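Local structure of Slr0280 protein (Synechocystis sp., 5H3K) at residues P364-A370 with G382-L386; I389-G393 with T479-V483. The protein is of unknown function but carries a phosphodiester glycosidase (NAGPA-type) domain, so it may act on sugar phosphodiester bonds. One frame throughout, in Å; residues are numbered along the deposited sequence.

Interaction 1: residues P364-A370 with G382-L386; sequences PILNRGA and GRLSL
The open end of an antiparallel beta hairpin, strands 369-373 and 379-392, is built here together with the loop that leads into it. Ala370 and Gly382 form a hydrogen-bonded pair: Ala370 N to Gly382 O is 2.8 Å and Gly382 N to Ala370 O is 3.1 Å. Gly369 and Arg383 form the next, non-hydrogen-bonded pair, with CA atoms 4.3 Å apart. Leu384 N then donates to Arg368 O at 3.0 Å. At Leu366 and Asn367, both with positive phi (59° and 52°), the segment turns, yet it stays against 384-386: Asn367 CA makes a CA-H...O contact with Leu384 O at 3.5 Å. Arg368 N hydrogen-bonds back to Ile365 O at 3.2 Å. Water fills the gap: one molecule links Asn367 N to Leu384 O, and another donates to both Arg368 O and Leu384 O.

The apolar contact centres on Leu384, chi1 t and chi2 p. Its CB lies 3.8 Å from Ala370 CB, and its CD2 lies 3.8 Å from Pro364 CG. The C-gamma-exo ring of Pro364 also meets Leu386, another t, p leucine. The CA-to-CB bonds of Ile365 and Leu366 point away from 382-386; both side chains touch Tyr407.

Both arginines lead to Glu518, outside the two segments. Arg383, chi1 m then t, t, reaches its carboxylate in a salt bridge. Arg368, also m, t, t, hydrogen-bonds through NE to Glu518 O, and its guanidinium makes a cation-pi contact with Phe520. Gly369 N hydrogen-bonds to the carboxylate too, so Glu518 ties both strands together. Pro364 CG sits 3.6 Å from Leu386 CB.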
loop_
_atom_site.group_PDB
_atom_site.type_symbol
_atom_site.label_atom_id
_atom_site.label_comp_id
_atom_site.label_asym_id
_atom_site.label_seq_id
_atom_site.Cartn_x
_atom_site.Cartn_y
_atom_site.Cartn_z
ATOM N N PRO A 364 -11.955 -15.102 7.768
ATOM C CA PRO A 364 -11.104 -15.907 6.884
ATOM C C PRO A 364 -11.961 -16.729 5.924
ATOM O O PRO A 364 -13.101 -17.111 6.258
ATOM C CB PRO A 364 -10.377 -16.864 7.850
ATOM C CG PRO A 364 -10.759 -16.423 9.250
ATOM C CD PRO A 364 -12.069 -15.709 9.105
ATOM N N ILE A 365 -11.428 -16.996 4.739
ATOM C CA ILE A 365 -12.084 -17.919 3.812
ATOM C C ILE A 365 -11.101 -18.919 3.203
ATOM O O ILE A 365 -9.896 -18.633 3.103
ATOM C CB ILE A 365 -12.840 -17.182 2.669
ATOM C CG1 ILE A 365 -11.865 -16.472 1.721
ATOM C CG2 ILE A 365 -13.887 -16.203 3.222
ATOM C CD1 ILE A 365 -12.524 -15.981 0.434
ATOM N N LEU A 366 -11.626 -20.092 2.826
ATOM C CA LEU A 366 -10.922 -21.093 2.014
ATOM C C LEU A 366 -9.608 -21.615 2.617
ATOM O O LEU A 366 -8.729 -22.062 1.896
ATOM C CB LEU A 366 -10.700 -20.555 0.596
ATOM C CG LEU A 366 -12.005 -20.386 -0.183
ATOM C CD1 LEU A 366 -11.792 -19.529 -1.437
ATOM C CD2 LEU A 366 -12.557 -21.762 -0.546
ATOM N N ASN A 367 -9.480 -21.539 3.940
ATOM C CA ASN A 367 -8.281 -21.987 4.644
ATOM C C ASN A 367 -7.024 -21.359 4.033
ATOM O O ASN A 367 -5.991 -22.012 3.884
ATOM C CB ASN A 367 -8.195 -23.514 4.645
ATOM C CG ASN A 367 -7.438 -24.062 5.851
ATOM O OD1 ASN A 367 -7.504 -23.501 6.954
ATOM N ND2 ASN A 367 -6.718 -25.169 5.651
ATOM N N ARG A 368 -7.119 -20.074 3.706
ATOM C CA ARG A 368 -6.037 -19.375 3.025
ATOM C C ARG A 368 -4.934 -18.874 3.936
ATOM O O ARG A 368 -5.142 -18.670 5.134
ATOM C CB ARG A 368 -6.608 -18.243 2.187
ATOM C CG ARG A 368 -7.172 -18.786 0.894
ATOM C CD ARG A 368 -7.856 -17.742 0.044
ATOM N NE ARG A 368 -8.128 -18.359 -1.249
ATOM C CZ ARG A 368 -8.701 -17.763 -2.289
ATOM N NH1 ARG A 368 -9.123 -16.503 -2.216
ATOM N NH2 ARG A 368 -8.860 -18.456 -3.413
ATOM N N GLY A 369 -3.755 -18.687 3.343
ATOM C CA GLY A 369 -2.592 -18.161 4.037
ATOM C C GLY A 369 -2.894 -16.856 4.753
ATOM O O GLY A 369 -3.635 -16.010 4.234
ATOM N N ALA A 370 -2.327 -16.698 5.947
ATOM C CA ALA A 370 -2.556 -15.522 6.779
ATOM C C ALA A 370 -1.359 -15.256 7.671
ATOM O O ALA A 370 -0.603 -16.175 8.015
ATOM C CB ALA A 370 -3.837 -15.695 7.631
ATOM N N GLY A 382 0.264 -19.026 8.829
ATOM C CA GLY A 382 -0.361 -20.327 8.681
ATOM C C GLY A 382 -1.545 -20.226 7.760
ATOM O O GLY A 382 -1.784 -19.172 7.188
ATOM N N ARG A 383 -2.281 -21.319 7.615
ATOM C CA ARG A 383 -3.491 -21.305 6.806
ATOM C C ARG A 383 -4.668 -21.259 7.765
ATOM O O ARG A 383 -4.901 -22.195 8.533
ATOM C CB ARG A 383 -3.530 -22.524 5.892
ATOM C CG ARG A 383 -2.327 -22.533 4.946
ATOM C CD ARG A 383 -2.461 -23.586 3.859
ATOM N NE ARG A 383 -1.340 -23.534 2.912
ATOM C CZ ARG A 383 -0.168 -24.146 3.089
ATOM N NH1 ARG A 383 0.064 -24.859 4.184
ATOM N NH2 ARG A 383 0.778 -24.042 2.166
ATOM N N LEU A 384 -5.388 -20.143 7.733
ATOM C CA LEU A 384 -6.300 -19.790 8.805
ATOM C C LEU A 384 -7.757 -20.146 8.503
ATOM O O LEU A 384 -8.273 -19.894 7.414
ATOM C CB LEU A 384 -6.171 -18.291 9.104
ATOM C CG LEU A 384 -7.194 -17.658 10.048
ATOM C CD1 LEU A 384 -6.989 -18.180 11.466
ATOM C CD2 LEU A 384 -7.062 -16.138 9.981
ATOM N N SER A 385 -8.427 -20.737 9.479
ATOM C CA SER A 385 -9.880 -20.848 9.407
ATOM C C SER A 385 -10.470 -20.444 10.752
ATOM O O SER A 385 -9.801 -20.493 11.783
ATOM C CB SER A 385 -10.320 -22.253 8.994
ATOM O OG SER A 385 -9.892 -23.197 9.954
ATOM N N LEU A 386 -11.723 -20.012 10.731
ATOM C CA LEU A 386 -12.378 -19.570 11.951
ATOM C C LEU A 386 -13.739 -20.217 11.959
ATOM O O LEU A 386 -14.430 -20.198 10.948
ATOM C CB LEU A 386 -12.541 -18.051 11.938
ATOM C CG LEU A 386 -13.416 -17.449 13.040
ATOM C CD1 LEU A 386 -12.695 -17.533 14.377
ATOM C CD2 LEU A 386 -13.808 -16.003 12.711
HETATM O O HOH W 1 -12.824 -19.849 8.202
HETATM O O HOH W 2 -10.690 -20.064 6.072
HETATM O O HOH W 3 -7.481 -17.539 5.929
#

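Interaction 2: residues I389-G393 with T479-V483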
loop_
_atom_site.group_PDB
_atom_site.type_symbol
_atom_site.label_atom_id
_atom_site.label_comp_id
_atom_site.label_asym_id
_atom_site.label_seq_id
_atom_site.Cartn_x
_atom_site.Cartn_y
_atom_site.Cartn_z
ATOM N N ILE A 389 -19.136 -21.027 17.138
ATOM C CA ILE A 389 -20.225 -21.846 17.665
ATOM C C ILE A 389 -21.259 -20.927 18.287
ATOM O O ILE A 389 -20.940 -20.120 19.167
ATOM C CB ILE A 389 -19.739 -22.834 18.731
ATOM C CG1 ILE A 389 -18.680 -23.760 18.132
ATOM C CG2 ILE A 389 -20.914 -23.646 19.263
ATOM C CD1 ILE A 389 -19.108 -24.348 16.814
ATOM N N ILE A 390 -22.490 -21.030 17.802
ATOM C CA ILE A 390 -23.593 -20.281 18.374
ATOM C C ILE A 390 -24.397 -21.250 19.233
ATOM O O ILE A 390 -24.886 -22.257 18.723
ATOM C CB ILE A 390 -24.506 -19.719 17.282
ATOM C CG1 ILE A 390 -23.704 -18.859 16.299
ATOM C CG2 ILE A 390 -25.662 -18.916 17.898
ATOM C CD1 ILE A 390 -24.559 -18.261 15.180
ATOM N N THR A 391 -24.511 -20.939 20.525
ATOM C CA THR A 391 -25.198 -21.797 21.490
ATOM C C THR A 391 -26.437 -21.071 22.012
ATOM O O THR A 391 -26.343 -19.940 22.491
ATOM C CB THR A 391 -24.283 -22.147 22.683
ATOM O OG1 THR A 391 -23.148 -22.882 22.218
ATOM C CG2 THR A 391 -25.028 -22.999 23.718
ATOM N N THR A 392 -27.591 -21.721 21.907
ATOM C CA THR A 392 -28.861 -21.121 22.325
ATOM C C THR A 392 -29.141 -21.353 23.805
ATOM O O THR A 392 -28.405 -22.072 24.490
ATOM C CB THR A 392 -30.055 -21.705 21.561
ATOM O OG1 THR A 392 -30.323 -23.023 22.054
ATOM C CG2 THR A 392 -29.793 -21.760 20.062
ATOM N N GLY A 393 -30.232 -20.760 24.288
ATOM C CA GLY A 393 -30.600 -20.867 25.687
ATOM C C GLY A 393 -31.080 -22.249 26.087
ATOM O O GLY A 393 -31.331 -22.507 27.269
ATOM N N THR A 479 -35.121 -16.255 21.953
ATOM C CA THR A 479 -34.012 -17.154 22.291
ATOM C C THR A 479 -32.735 -16.367 22.627
ATOM O O THR A 479 -32.378 -15.403 21.927
ATOM C CB THR A 479 -33.721 -18.155 21.140
ATOM O OG1 THR A 479 -34.931 -18.842 20.800
ATOM C CG2 THR A 479 -32.677 -19.185 21.559
ATOM N N THR A 480 -32.065 -16.774 23.702
ATOM C CA THR A 480 -30.790 -16.183 24.118
ATOM C C THR A 480 -29.633 -16.902 23.409
ATOM O O THR A 480 -29.680 -18.117 23.245
ATOM C CB THR A 480 -30.633 -16.274 25.653
ATOM O OG1 THR A 480 -31.534 -15.343 26.271
ATOM C CG2 THR A 480 -29.218 -15.926 26.087
ATOM N N LEU A 481 -28.613 -16.156 22.969
ATOM C CA LEU A 481 -27.508 -16.754 22.210
ATOM C C LEU A 481 -26.150 -16.379 22.778
ATOM O O LEU A 481 -25.932 -15.249 23.226
ATOM C CB LEU A 481 -27.553 -16.338 20.733
ATOM C CG LEU A 481 -28.795 -16.645 19.904
ATOM C CD1 LEU A 481 -28.662 -16.015 18.523
ATOM C CD2 LEU A 481 -29.002 -18.142 19.775
ATOM N N ASN A 482 -25.237 -17.342 22.762
ATOM C CA ASN A 482 -23.830 -17.066 22.997
ATOM C C ASN A 482 -23.038 -17.435 21.752
ATOM O O ASN A 482 -23.283 -18.471 21.144
ATOM C CB ASN A 482 -23.310 -17.859 24.197
ATOM C CG ASN A 482 -21.797 -17.858 24.280
ATOM O OD1 ASN A 482 -21.144 -18.840 23.918
ATOM N ND2 ASN A 482 -21.228 -16.743 24.742
ATOM N N VAL A 483 -22.095 -16.578 21.362
ATOM C CA VAL A 483 -21.230 -16.877 20.220
ATOM C C VAL A 483 -19.800 -17.043 20.720
ATOM O O VAL A 483 -19.287 -16.196 21.457
ATOM C CB VAL A 483 -21.280 -15.760 19.166
ATOM C CG1 VAL A 483 -20.402 -16.116 17.965
ATOM C CG2 VAL A 483 -22.711 -15.528 18.708
HETATM O O HOH W 4 -21.257 -20.672 21.924
#
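Leu481 lays its CD2 against two side chains of the facing strand, 3.9 Å from Ile390 CG2 and 3.7 Å from Thr392 CG2. This is an antiparallel beta ladder between strands 379-392 and 481-488, neighbours in a large mixed sheet. The short strand axes approach to 4.6 Å, with 160° between their directions. Thr391 and Asn482 are the hydrogen-bonded pair. Thr391 N to Asn482 O and Asn482 N to Thr391 O are both 2.8 Å and nearly straight. Ile390 and Val483 are the next pair, non-hydrogen-bonded, and their CA atoms come to 4.5 Å. CA-H...O contacts add to the ladder, such as Ile390 CA to Asn482 O at 3.3 Å.

The two faces differ. Ile390, Thr392, Leu481 and Val483 share the mainly apolar one, where Ile390 CG1 is 4.2 Å from Val483 CG2. This face packs on strand 460-466 through Ile463 and Tyr461. The other face bears Thr391 and Asn482; Thr391 also touches Arg397 of strand 397-403.

Toward Gly393, Thr479 puts its CG2 3.6 Å from Thr392 CB, while Thr479 OG1 hydrogen-bonds to Ala476 O. Thr392 OG1 hydrogen-bonds to Ser394 OG. On the face of Thr391 and Asn482 one water joins three atoms: Ile389 O at 2.8 Å, Thr391 OG1 at 2.9 Å and Asn482 OD1 at 2.7 Å.

Both interactions use strand 379-392, at different places along it. Interaction 1 pairs its early part with strand 369-373, the other arm of a local hairpin. Interaction 2 pairs its far end with strand 481-488; segment 479-483 follows 389-393 after 85 intervening residues. The centres are about 25 Å apart, and interaction 1 closes along the chain before interaction 2 opens. The centre of interaction 1 lies about 22 Å from the centre of the chain and that of interaction 2 about 39 Å, so the strand leads outward between them. Strand 481-488 runs alongside it from interaction 2 back to Ser385, so both contacts belong to one continuous sheet.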